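Local coordinates for protein glycosyl transferase family 8 (Streptococcus pneumoniae, PDB 5GVV) that transfers galactose from UDP-galactose to the terminal glucose of the serine-rich repeat protein PsrP that already carries GlcNAc and glucose, at residues A[212-215]-A[216-219]; A[220-223]-A[224-228]; A[282-286]-A[287-291]; A[297-300]-A[301-304]. One frame throughout, in Å; residues are numbered along the deposited sequence.

All four contacts are local, between neighbouring residues of one continuous stretch, and they fall into two distant pairs. Contacts 1 and 2 adjoin within the glycosyltransferase family 8 region: contact 1 is a surface turn held by backbone bonds and a bridging water, whereas contact 2 is buried, almost wholly apolar, and runs into the manganese site through His227. Contacts 3 and 4, with centres about 16 Å apart, belong to one beta-alpha-beta unit of the six-stranded parallel sheet, contact 3 leaving strand 278-283 and contact 4 entering strand 302-307. Both are partly buried, with valine meeting Thr284 and Asn282 in contact 3, and leucine, valine and phenylalanine packing in contact 4, while Trp287 and Pro300 lie at the surface.

Contact 1. Residues A[212-215]-A[216-219]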
loop_
_atom_site.group_PDB
_atom_site.type_symbol
_atom_site.label_atom_id
_atom_site.label_comp_id
_atom_site.label_asym_id
_atom_site.label_seq_id
_atom_site.Cartn_x
_atom_site.Cartn_y
_atom_site.Cartn_z
ATOM N N GLN A 212 11.935 10.068 -32.090
ATOM C CA GLN A 212 12.453 11.298 -31.479
ATOM C C GLN A 212 11.405 12.372 -31.176
ATOM O O GLN A 212 11.529 13.104 -30.191
ATOM C CB GLN A 212 13.561 11.899 -32.354
ATOM C CG GLN A 212 13.108 12.228 -33.770
ATOM C CD GLN A 212 14.230 12.751 -34.644
ATOM O OE1 GLN A 212 14.891 13.734 -34.305
ATOM N NE2 GLN A 212 14.445 12.098 -35.783
ATOM N N PHE A 213 10.371 12.458 -32.005
ATOM C CA PHE A 213 9.404 13.546 -31.887
ATOM C C PHE A 213 8.375 13.343 -30.772
ATOM O O PHE A 213 7.674 14.283 -30.389
ATOM C CB PHE A 213 8.718 13.782 -33.231
ATOM C CG PHE A 213 9.663 14.212 -34.313
ATOM C CD1 PHE A 213 10.208 15.487 -34.298
ATOM C CD2 PHE A 213 10.025 13.339 -35.330
ATOM C CE1 PHE A 213 11.094 15.894 -35.290
ATOM C CE2 PHE A 213 10.905 13.734 -36.329
ATOM C CZ PHE A 213 11.442 15.014 -36.308
ATOM N N ILE A 214 8.281 12.120 -30.259
ATOM C CA ILE A 214 7.429 11.845 -29.108
ATOM C C ILE A 214 7.869 12.731 -27.946
ATOM O O ILE A 214 7.040 13.230 -27.171
ATOM C CB ILE A 214 7.511 10.357 -28.687
ATOM C CG1 ILE A 214 6.887 9.453 -29.756
ATOM C CG2 ILE A 214 6.857 10.134 -27.318
ATOM C CD1 ILE A 214 5.408 9.691 -29.969
ATOM N N PHE A 215 9.181 12.937 -27.848
ATOM C CA PHE A 215 9.770 13.701 -26.754
ATOM C C PHE A 215 9.678 15.209 -26.958
ATOM O O PHE A 215 10.058 15.985 -26.077
ATOM C CB PHE A 215 11.226 13.273 -26.529
ATOM C CG PHE A 215 11.368 11.835 -26.122
ATOM C CD1 PHE A 215 11.220 11.464 -24.792
ATOM C CD2 PHE A 215 11.627 10.849 -27.068
ATOM C CE1 PHE A 215 11.334 10.136 -24.409
ATOM C CE2 PHE A 215 11.743 9.517 -26.692
ATOM C CZ PHE A 215 11.594 9.160 -25.362
ATOM N N ASP A 216 9.174 15.621 -28.119
ATOM C CA ASP A 216 8.954 17.037 -28.395
ATOM C C ASP A 216 7.498 17.431 -28.134
ATOM O O ASP A 216 7.129 18.602 -28.239
ATOM C CB ASP A 216 9.361 17.379 -29.833
ATOM C CG ASP A 216 10.854 17.248 -30.064
ATOM O OD1 ASP A 216 11.629 17.459 -29.107
ATOM O OD2 ASP A 216 11.258 16.935 -31.206
ATOM N N ILE A 217 6.666 16.450 -27.800
ATOM C CA ILE A 217 5.286 16.731 -27.429
ATOM C C ILE A 217 5.281 17.442 -26.075
ATOM O O ILE A 217 5.877 16.958 -25.115
ATOM C CB ILE A 217 4.430 15.445 -27.381
ATOM C CG1 ILE A 217 4.555 14.675 -28.699
ATOM C CG2 ILE A 217 2.968 15.772 -27.096
ATOM C CD1 ILE A 217 3.582 13.508 -28.836
ATOM N N PRO A 218 4.618 18.610 -26.006
ATOM C CA PRO A 218 4.594 19.470 -24.815
ATOM C C PRO A 218 4.014 18.783 -23.576
ATOM O O PRO A 218 3.000 18.086 -23.682
ATOM C CB PRO A 218 3.677 20.624 -25.242
ATOM C CG PRO A 218 3.793 20.665 -26.739
ATOM C CD PRO A 218 3.901 19.220 -27.142
ATOM N N LEU A 219 4.642 19.005 -22.422
ATOM C CA LEU A 219 4.186 18.432 -21.157
ATOM C C LEU A 219 3.730 19.525 -20.181
ATOM O O LEU A 219 3.272 19.232 -19.069
ATOM C CB LEU A 219 5.293 17.590 -20.520
ATOM C CG LEU A 219 5.911 16.479 -21.371
ATOM C CD1 LEU A 219 7.016 15.756 -20.616
ATOM C CD2 LEU A 219 4.856 15.495 -21.832
HETATM O O HOH W 1 8.638 17.869 -24.361
#
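Phe213 (chi1 -63°) and Asp216 (chi1 -67°) each send CG to the side of their own backbone N, and the turn between them then carries the carboxylate to the phenyl ring. Asp216 OD2 comes within 3.6 Å of Phe213 CD1; the ring and carboxylate planes are 65° apart, so the two groups meet at a slant and not as a stack. One face of the same ring carries Gln212 CG, displaced toward the rim.

The turn itself is a short 3-10 segment. Its main bond runs from Asp216 N to Phe213 O at 3.0 Å, and a weak one follows from Ile217 N to Ile214 O at 3.3 Å. Ile217 lays its CG1 against that carbonyl, 3.3 Å from Ile214 O, while the CD1 methyls of Ile214 and Ile217 approach to 4.4 Å. A water then ties the end of the turn to the extended chain beyond it, donating to Phe215 O at 2.9 Å and to Ile217 O at 3.0 Å.

Phe135 receives both isoleucines. The buried Phe215 side chain rests on Asp203, Ala206 and Ala207 of helix 203-208 and also meets Gln338 of the second subunit, in its helix 333-342; from here the chain runs on toward strand 225-227.

Contact 2. Residues A[220-223]-A[224-228]; sequences EPLP and LILHY. With MN (manganese (II) ion), chain C.
His227 NE2 binds the manganese ion at 2.1 Å, and five further atoms from elsewhere in the structure complete the metal's ligands. The metal lies 3.1 Å from His227 CD2 and equally 3.1 Å from His227 CE1, so it sits symmetrically ahead of the nitrogen. With CG anti to the backbone N (chi1 -167°), the imidazole reaches forward from the strand, and its other nitrogen, ND1, is hydrogen-bonded to Asn197 OD1; bonds at both ring nitrogens fix its rotation.

Asp106 and Asp108, the DxD pair of this GT-A glycosyltransferase, bind the same metal, and UDP touches His227 as well. Strand 225-227 thus brings the histidine to the site while pairing antiparallel with strand 109-111, which follows the DxD pair.

Where the loop enters the strand, apolar side chains three and four residues apart meet. Leu226 turns the end of its side chain back toward the incoming loop: its CD2 packs against the proline, 3.9 Å from Pro223 CD and 4.1 Å from Pro223 CG, the two side chains crossing at a slant, while Leu226 CD1 comes to 4.4 Å from Leu222 CG. Val246 of helix 244-251 packs on the same leucine, and Phe198 on the proline. No hydrogen bond joins the two segments; Pro223 O is instead taken by Thr112 OG1.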
loop_
_atom_site.group_PDB
_atom_site.type_symbol
_atom_site.label_atom_id
_atom_site.label_comp_id
_atom_site.label_asym_id
_atom_site.label_seq_id
_atom_site.Cartn_x
_atom_site.Cartn_y
_atom_site.Cartn_z
ATOM N N GLU A 220 3.880 20.780 -20.603
ATOM C CA GLU A 220 3.389 21.928 -19.846
ATOM C C GLU A 220 2.338 22.634 -20.685
ATOM O O GLU A 220 2.638 23.119 -21.776
ATOM C CB GLU A 220 4.525 22.901 -19.507
ATOM C CG GLU A 220 5.140 22.697 -18.121
ATOM C CD GLU A 220 4.168 23.015 -16.996
ATOM O OE1 GLU A 220 4.246 22.361 -15.931
ATOM O OE2 GLU A 220 3.328 23.927 -17.176
ATOM N N PRO A 221 1.095 22.685 -20.192
ATOM C CA PRO A 221 0.634 22.117 -18.921
ATOM C C PRO A 221 0.465 20.606 -19.026
ATOM O O PRO A 221 0.439 20.068 -20.137
ATOM C CB PRO A 221 -0.729 22.777 -18.732
ATOM C CG PRO A 221 -1.225 22.991 -20.133
ATOM C CD PRO A 221 0.001 23.341 -20.934
ATOM N N LEU A 222 0.385 19.934 -17.882
ATOM C CA LEU A 222 0.190 18.487 -17.844
ATOM C C LEU A 222 -1.029 18.057 -18.646
ATOM O O LEU A 222 -2.068 18.723 -18.609
ATOM C CB LEU A 222 0.023 18.022 -16.395
ATOM C CG LEU A 222 1.163 17.306 -15.668
ATOM C CD1 LEU A 222 2.482 17.490 -16.369
ATOM C CD2 LEU A 222 1.245 17.754 -14.202
ATOM N N PRO A 223 -0.906 16.943 -19.386
ATOM C CA PRO A 223 -2.092 16.363 -20.023
ATOM C C PRO A 223 -3.090 15.945 -18.943
ATOM O O PRO A 223 -2.665 15.595 -17.837
ATOM C CB PRO A 223 -1.533 15.133 -20.741
ATOM C CG PRO A 223 -0.084 15.479 -21.008
ATOM C CD PRO A 223 0.342 16.260 -19.787
ATOM N N LEU A 224 -4.384 16.002 -19.246
ATOM C CA LEU A 224 -5.412 15.709 -18.248
ATOM C C LEU A 224 -5.311 14.292 -17.687
ATOM O O LEU A 224 -5.616 14.060 -16.508
ATOM C CB LEU A 224 -6.815 15.981 -18.805
ATOM C CG LEU A 224 -7.219 17.454 -18.828
ATOM C CD1 LEU A 224 -8.501 17.703 -19.618
ATOM C CD2 LEU A 224 -7.370 17.960 -17.409
ATOM N N ILE A 225 -4.892 13.340 -18.518
ATOM C CA ILE A 225 -4.710 11.973 -18.032
ATOM C C ILE A 225 -3.346 11.393 -18.415
ATOM O O ILE A 225 -3.031 11.254 -19.598
ATOM C CB ILE A 225 -5.856 11.038 -18.479
ATOM C CG1 ILE A 225 -7.187 11.528 -17.900
ATOM C CG2 ILE A 225 -5.579 9.612 -18.020
ATOM C CD1 ILE A 225 -8.388 10.610 -18.150
ATOM N N LEU A 226 -2.544 11.066 -17.400
ATOM C CA LEU A 226 -1.217 10.483 -17.606
ATOM C C LEU A 226 -1.262 8.980 -17.389
ATOM O O LEU A 226 -1.557 8.528 -16.283
ATOM C CB LEU A 226 -0.211 11.081 -16.621
ATOM C CG LEU A 226 0.202 12.536 -16.785
ATOM C CD1 LEU A 226 1.133 12.943 -15.659
ATOM C CD2 LEU A 226 0.871 12.742 -18.135
ATOM N N HIS A 227 -0.933 8.212 -18.425
ATOM C CA HIS A 227 -1.014 6.755 -18.357
ATOM C C HIS A 227 0.382 6.137 -18.377
ATOM O O HIS A 227 1.086 6.186 -19.395
ATOM C CB HIS A 227 -1.857 6.220 -19.521
ATOM C CG HIS A 227 -2.252 4.785 -19.380
ATOM N ND1 HIS A 227 -3.008 4.120 -20.326
ATOM C CD2 HIS A 227 -2.014 3.882 -18.395
ATOM C CE1 HIS A 227 -3.210 2.878 -19.935
ATOM N NE2 HIS A 227 -2.615 2.703 -18.767
ATOM N N TYR A 228 0.790 5.563 -17.248
ATOM C CA TYR A 228 2.111 4.956 -17.149
ATOM C C TYR A 228 2.112 3.502 -17.622
ATOM O O TYR A 228 2.340 2.580 -16.827
ATOM C CB TYR A 228 2.626 5.042 -15.709
ATOM C CG TYR A 228 2.807 6.460 -15.214
ATOM C CD1 TYR A 228 4.005 7.132 -15.404
ATOM C CD2 TYR A 228 1.781 7.119 -14.552
ATOM C CE1 TYR A 228 4.178 8.422 -14.949
ATOM C CE2 TYR A 228 1.936 8.410 -14.103
ATOM C CZ TYR A 228 3.137 9.056 -14.305
ATOM O OH TYR A 228 3.296 10.345 -13.852
HETATM MN MN MN C . -2.509 0.883 -17.683
#

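Contact 3. Residues A[282-286]-A[287-291]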
loop_
_atom_site.group_PDB
_atom_site.type_symbol
_atom_site.label_atom_id
_atom_site.label_comp_id
_atom_site.label_asym_id
_atom_site.label_seq_id
_atom_site.Cartn_x
_atom_site.Cartn_y
_atom_site.Cartn_z
ATOM N N ASN A 282 -23.996 -15.736 13.612
ATOM C CA ASN A 282 -24.385 -17.098 13.268
ATOM C C ASN A 282 -23.142 -17.930 13.011
ATOM O O ASN A 282 -22.149 -17.419 12.494
ATOM C CB ASN A 282 -25.294 -17.128 12.038
ATOM C CG ASN A 282 -25.512 -18.539 11.509
ATOM O OD1 ASN A 282 -24.900 -18.943 10.519
ATOM N ND2 ASN A 282 -26.370 -19.300 12.181
ATOM N N LEU A 283 -23.198 -19.203 13.384
ATOM C CA LEU A 283 -22.120 -20.142 13.111
ATOM C C LEU A 283 -22.646 -21.168 12.122
ATOM O O LEU A 283 -23.628 -21.862 12.403
ATOM C CB LEU A 283 -21.687 -20.838 14.408
ATOM C CG LEU A 283 -20.760 -22.051 14.311
ATOM C CD1 LEU A 283 -19.331 -21.639 13.999
ATOM C CD2 LEU A 283 -20.807 -22.860 15.602
ATOM N N THR A 284 -22.009 -21.262 10.960
ATOM C CA THR A 284 -22.437 -22.211 9.939
ATOM C C THR A 284 -21.285 -23.120 9.538
ATOM O O THR A 284 -20.119 -22.751 9.677
ATOM C CB THR A 284 -22.938 -21.479 8.676
ATOM O OG1 THR A 284 -23.336 -22.435 7.684
ATOM C CG2 THR A 284 -21.837 -20.595 8.096
ATOM N N ASN A 285 -21.602 -24.311 9.048
ATOM C CA ASN A 285 -20.592 -25.123 8.385
ATOM C C ASN A 285 -20.958 -25.281 6.914
ATOM O O ASN A 285 -20.188 -25.823 6.115
ATOM C CB ASN A 285 -20.439 -26.485 9.066
ATOM C CG ASN A 285 -19.084 -27.117 8.799
ATOM O OD1 ASN A 285 -18.976 -28.107 8.073
ATOM N ND2 ASN A 285 -18.038 -26.531 9.375
ATOM N N SER A 286 -22.140 -24.778 6.564
ATOM C CA SER A 286 -22.673 -24.906 5.211
ATOM C C SER A 286 -22.667 -23.571 4.470
ATOM O O SER A 286 -22.522 -22.513 5.082
ATOM C CB SER A 286 -24.095 -25.465 5.262
ATOM O OG SER A 286 -24.956 -24.622 6.015
ATOM N N TRP A 287 -22.833 -23.630 3.152
ATOM C CA TRP A 287 -22.855 -22.426 2.331
ATOM C C TRP A 287 -24.143 -21.638 2.520
ATOM O O TRP A 287 -24.139 -20.407 2.439
ATOM C CB TRP A 287 -22.674 -22.773 0.851
ATOM C CG TRP A 287 -23.789 -23.588 0.295
ATOM C CD1 TRP A 287 -23.906 -24.945 0.334
ATOM C CD2 TRP A 287 -24.952 -23.102 -0.383
ATOM N NE1 TRP A 287 -25.075 -25.335 -0.275
ATOM C CE2 TRP A 287 -25.736 -24.220 -0.725
ATOM C CE3 TRP A 287 -25.412 -21.827 -0.727
ATOM C CZ2 TRP A 287 -26.953 -24.105 -1.400
ATOM C CZ3 TRP A 287 -26.619 -21.715 -1.399
ATOM C CH2 TRP A 287 -27.374 -22.844 -1.729
ATOM N N CYS A 288 -25.247 -22.339 2.768
ATOM C CA CYS A 288 -26.533 -21.654 2.837
ATOM C C CYS A 288 -26.907 -21.184 4.233
ATOM O O CYS A 288 -27.305 -21.973 5.098
ATOM C CB CYS A 288 -27.662 -22.497 2.249
ATOM S SG CYS A 288 -29.177 -21.527 1.980
ATOM N N VAL A 289 -26.758 -19.881 4.437
ATOM C CA VAL A 289 -27.293 -19.201 5.602
ATOM C C VAL A 289 -28.589 -18.572 5.100
ATOM O O VAL A 289 -28.564 -17.747 4.184
ATOM C CB VAL A 289 -26.306 -18.135 6.112
ATOM C CG1 VAL A 289 -26.839 -17.447 7.352
ATOM C CG2 VAL A 289 -24.955 -18.774 6.408
ATOM N N GLU A 290 -29.719 -18.994 5.670
ATOM C CA GLU A 290 -31.036 -18.636 5.142
ATOM C C GLU A 290 -31.295 -17.137 5.077
ATOM O O GLU A 290 -31.283 -16.453 6.099
ATOM C CB GLU A 290 -32.149 -19.321 5.947
ATOM C CG GLU A 290 -33.552 -19.067 5.408
ATOM C CD GLU A 290 -33.817 -19.792 4.105
ATOM O OE1 GLU A 290 -33.310 -20.922 3.944
ATOM O OE2 GLU A 290 -34.532 -19.235 3.243
ATOM N N LYS A 291 -31.513 -16.645 3.858
ATOM C CA LYS A 291 -31.890 -15.253 3.618
ATOM C C LYS A 291 -30.858 -14.213 4.063
ATOM O O LYS A 291 -31.208 -13.041 4.223
ATOM C CB LYS A 291 -33.244 -14.950 4.272
ATOM C CG LYS A 291 -34.405 -15.689 3.646
ATOM C CD LYS A 291 -34.606 -15.259 2.207
ATOM C CE LYS A 291 -35.849 -15.912 1.602
ATOM N NZ LYS A 291 -35.760 -17.396 1.581
#
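Asn282 and Thr284 face Val289 across the loop that leaves strand 278-283 for helix 292-298, the first connection of a beta-alpha-beta unit in the six-stranded parallel sheet. At its start Trp287 swings out, its CG held in the crowded position between the backbone N and the carbonyl carbon (chi1 64°), and Cys288 CB lies 3.6 Å over one face of the indole, toward the rim. The residue just before it is secured from the strand side, since Thr284 OG1 donates to Ser286 O at 2.7 Å.

Cys288 points its side chain away from 282-286, and Val289 N gives a weak bond to Trp287 O at 3.3 Å. Both Val289 methyls touch the other limb. Its CG2 meets Thr284 CG2 at 4.0 Å, the two side chains lying at a slant, and its CG1 comes to 4.0 Å from Asn282 OD1, these two side chains coming from opposite directions. That oxygen is buried against the valine and has no polar partner in the model, whereas Asn282 ND2 is bonded to Leu347 O and Asn350 OD1. Leu316 of helix 314-317 packs on Thr284 and Val289.

Glu290 uses OE1 for His351 NE2. Lys291, in the left-handed backbone region at the N-cap of the next helix, folds its chain back to the preceding glutamate: Lys291 NZ meets Glu290 OE2 in a salt bridge of 2.8 Å, nearly in line with the carboxylate C-O bond.

Contact 4. Residues A[297-300]-A[301-304]; sequences EQLP and EVHF
Leu299 and Val302 lie side by side at the two ends of a type I beta turn, the tight link by which helix 292-298 hands over to strand 302-307 in a beta-alpha-beta unit. The turn is closed by Val302 N donating to Leu299 O at 3.0 Å.

Leu299 can be followed outward. Its CB rests on the valine, 3.8 Å from Val302 CG2. A chi1 of -66° puts CG beside the backbone N, and chi2 (148°) turns the two methyls to different partners: CD2 stays with the valine, 4.0 Å from Val302 CG2, while CD1 reaches across to the aromatic ring, 4.0 Å from Phe304 CZ. The leucine and phenylalanine side chains cross at about a right angle, and the carbonyl oxygen of Leu299 also comes to 3.8 Å from Phe304 CE2. Val398, Ile401 and Arg402 of helix 395-402 pack on the same leucine, which lies between the turn and that helix.

At the corner of the turn Glu301 runs alongside Pro300. With CG between the backbone N and the carbonyl carbon (chi1 75°) and a further bend at chi2, its chain keeps beside the proline ring, and Glu301 OE1 is 3.2 Å from Pro300 CD. The other oxygen, OE2, makes a salt bridge with Arg402.

Between strand and helix, Phe304 packs on Ile292 and Leu295 of helix 292-298, and one face of its ring is taken by the second methyl of the valine: Val302 CG1 sits 3.8 Å above the plane of Phe304, over its centre.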
loop_
_atom_site.group_PDB
_atom_site.type_symbol
_atom_site.label_atom_id
_atom_site.label_comp_id
_atom_site.label_asym_id
_atom_site.label_seq_id
_atom_site.Cartn_x
_atom_site.Cartn_y
_atom_site.Cartn_z
ATOM N N GLU A 297 -29.109 -6.669 3.119
ATOM C CA GLU A 297 -29.624 -5.579 2.292
ATOM C C GLU A 297 -30.620 -4.721 3.066
ATOM O O GLU A 297 -30.581 -3.492 2.994
ATOM C CB GLU A 297 -30.300 -6.137 1.029
ATOM C CG GLU A 297 -29.342 -6.718 -0.007
ATOM C CD GLU A 297 -30.047 -7.503 -1.102
ATOM O OE1 GLU A 297 -29.492 -7.580 -2.219
ATOM O OE2 GLU A 297 -31.140 -8.050 -0.845
ATOM N N GLN A 298 -31.500 -5.377 3.817
ATOM C CA GLN A 298 -32.584 -4.699 4.524
ATOM C C GLN A 298 -32.163 -4.038 5.835
ATOM O O GLN A 298 -32.837 -3.121 6.315
ATOM C CB GLN A 298 -33.713 -5.691 4.819
ATOM C CG GLN A 298 -34.411 -6.222 3.573
ATOM C CD GLN A 298 -35.143 -5.133 2.822
ATOM O OE1 GLN A 298 -35.980 -4.433 3.390
ATOM N NE2 GLN A 298 -34.824 -4.971 1.543
ATOM N N LEU A 299 -31.062 -4.507 6.417
ATOM C CA LEU A 299 -30.648 -4.038 7.739
ATOM C C LEU A 299 -29.216 -3.496 7.763
ATOM O O LEU A 299 -28.341 -4.078 8.410
ATOM C CB LEU A 299 -30.809 -5.160 8.772
ATOM C CG LEU A 299 -32.240 -5.631 9.062
ATOM C CD1 LEU A 299 -32.295 -7.118 9.427
ATOM C CD2 LEU A 299 -32.861 -4.797 10.168
ATOM N N PRO A 300 -28.974 -2.359 7.079
ATOM C CA PRO A 300 -27.619 -1.789 7.018
ATOM C C PRO A 300 -27.108 -1.372 8.392
ATOM O O PRO A 300 -25.902 -1.199 8.576
ATOM C CB PRO A 300 -27.806 -0.544 6.143
ATOM C CG PRO A 300 -29.256 -0.186 6.292
ATOM C CD PRO A 300 -29.959 -1.507 6.384
ATOM N N GLU A 301 -28.022 -1.208 9.344
ATOM C CA GLU A 301 -27.654 -0.764 10.681
ATOM C C GLU A 301 -27.409 -1.939 11.632
ATOM O O GLU A 301 -27.163 -1.744 12.825
ATOM C CB GLU A 301 -28.731 0.160 11.247
ATOM C CG GLU A 301 -30.000 -0.554 11.697
ATOM C CD GLU A 301 -31.040 -0.695 10.601
ATOM O OE1 GLU A 301 -30.685 -1.086 9.470
ATOM O OE2 GLU A 301 -32.223 -0.419 10.880
ATOM N N VAL A 302 -27.484 -3.157 11.101
ATOM C CA VAL A 302 -27.095 -4.345 11.854
ATOM C C VAL A 302 -25.772 -4.863 11.305
ATOM O O VAL A 302 -25.596 -4.965 10.087
ATOM C CB VAL A 302 -28.148 -5.459 11.734
ATOM C CG1 VAL A 302 -27.692 -6.698 12.469
ATOM C CG2 VAL A 302 -29.473 -4.993 12.289
ATOM N N HIS A 303 -24.838 -5.173 12.199
ATOM C CA HIS A 303 -23.579 -5.794 11.807
ATOM C C HIS A 303 -23.693 -7.301 12.003
ATOM O O HIS A 303 -23.796 -7.786 13.141
ATOM C CB HIS A 303 -22.427 -5.220 12.641
ATOM C CG HIS A 303 -21.065 -5.643 12.183
ATOM N ND1 HIS A 303 -19.905 -5.156 12.750
ATOM C CD2 HIS A 303 -20.672 -6.508 11.216
ATOM C CE1 HIS A 303 -18.862 -5.701 12.152
ATOM N NE2 HIS A 303 -19.299 -6.531 11.222
ATOM N N PHE A 304 -23.689 -8.038 10.897
ATOM C CA PHE A 304 -23.804 -9.490 10.957
ATOM C C PHE A 304 -22.426 -10.124 10.998
ATOM O O PHE A 304 -21.531 -9.736 10.239
ATOM C CB PHE A 304 -24.539 -10.025 9.728
ATOM C CG PHE A 304 -25.919 -9.473 9.546
ATOM C CD1 PHE A 304 -27.026 -10.173 10.010
ATOM C CD2 PHE A 304 -26.116 -8.272 8.876
ATOM C CE1 PHE A 304 -28.314 -9.675 9.824
ATOM C CE2 PHE A 304 -27.395 -7.762 8.689
ATOM C CZ PHE A 304 -28.496 -8.466 9.165
#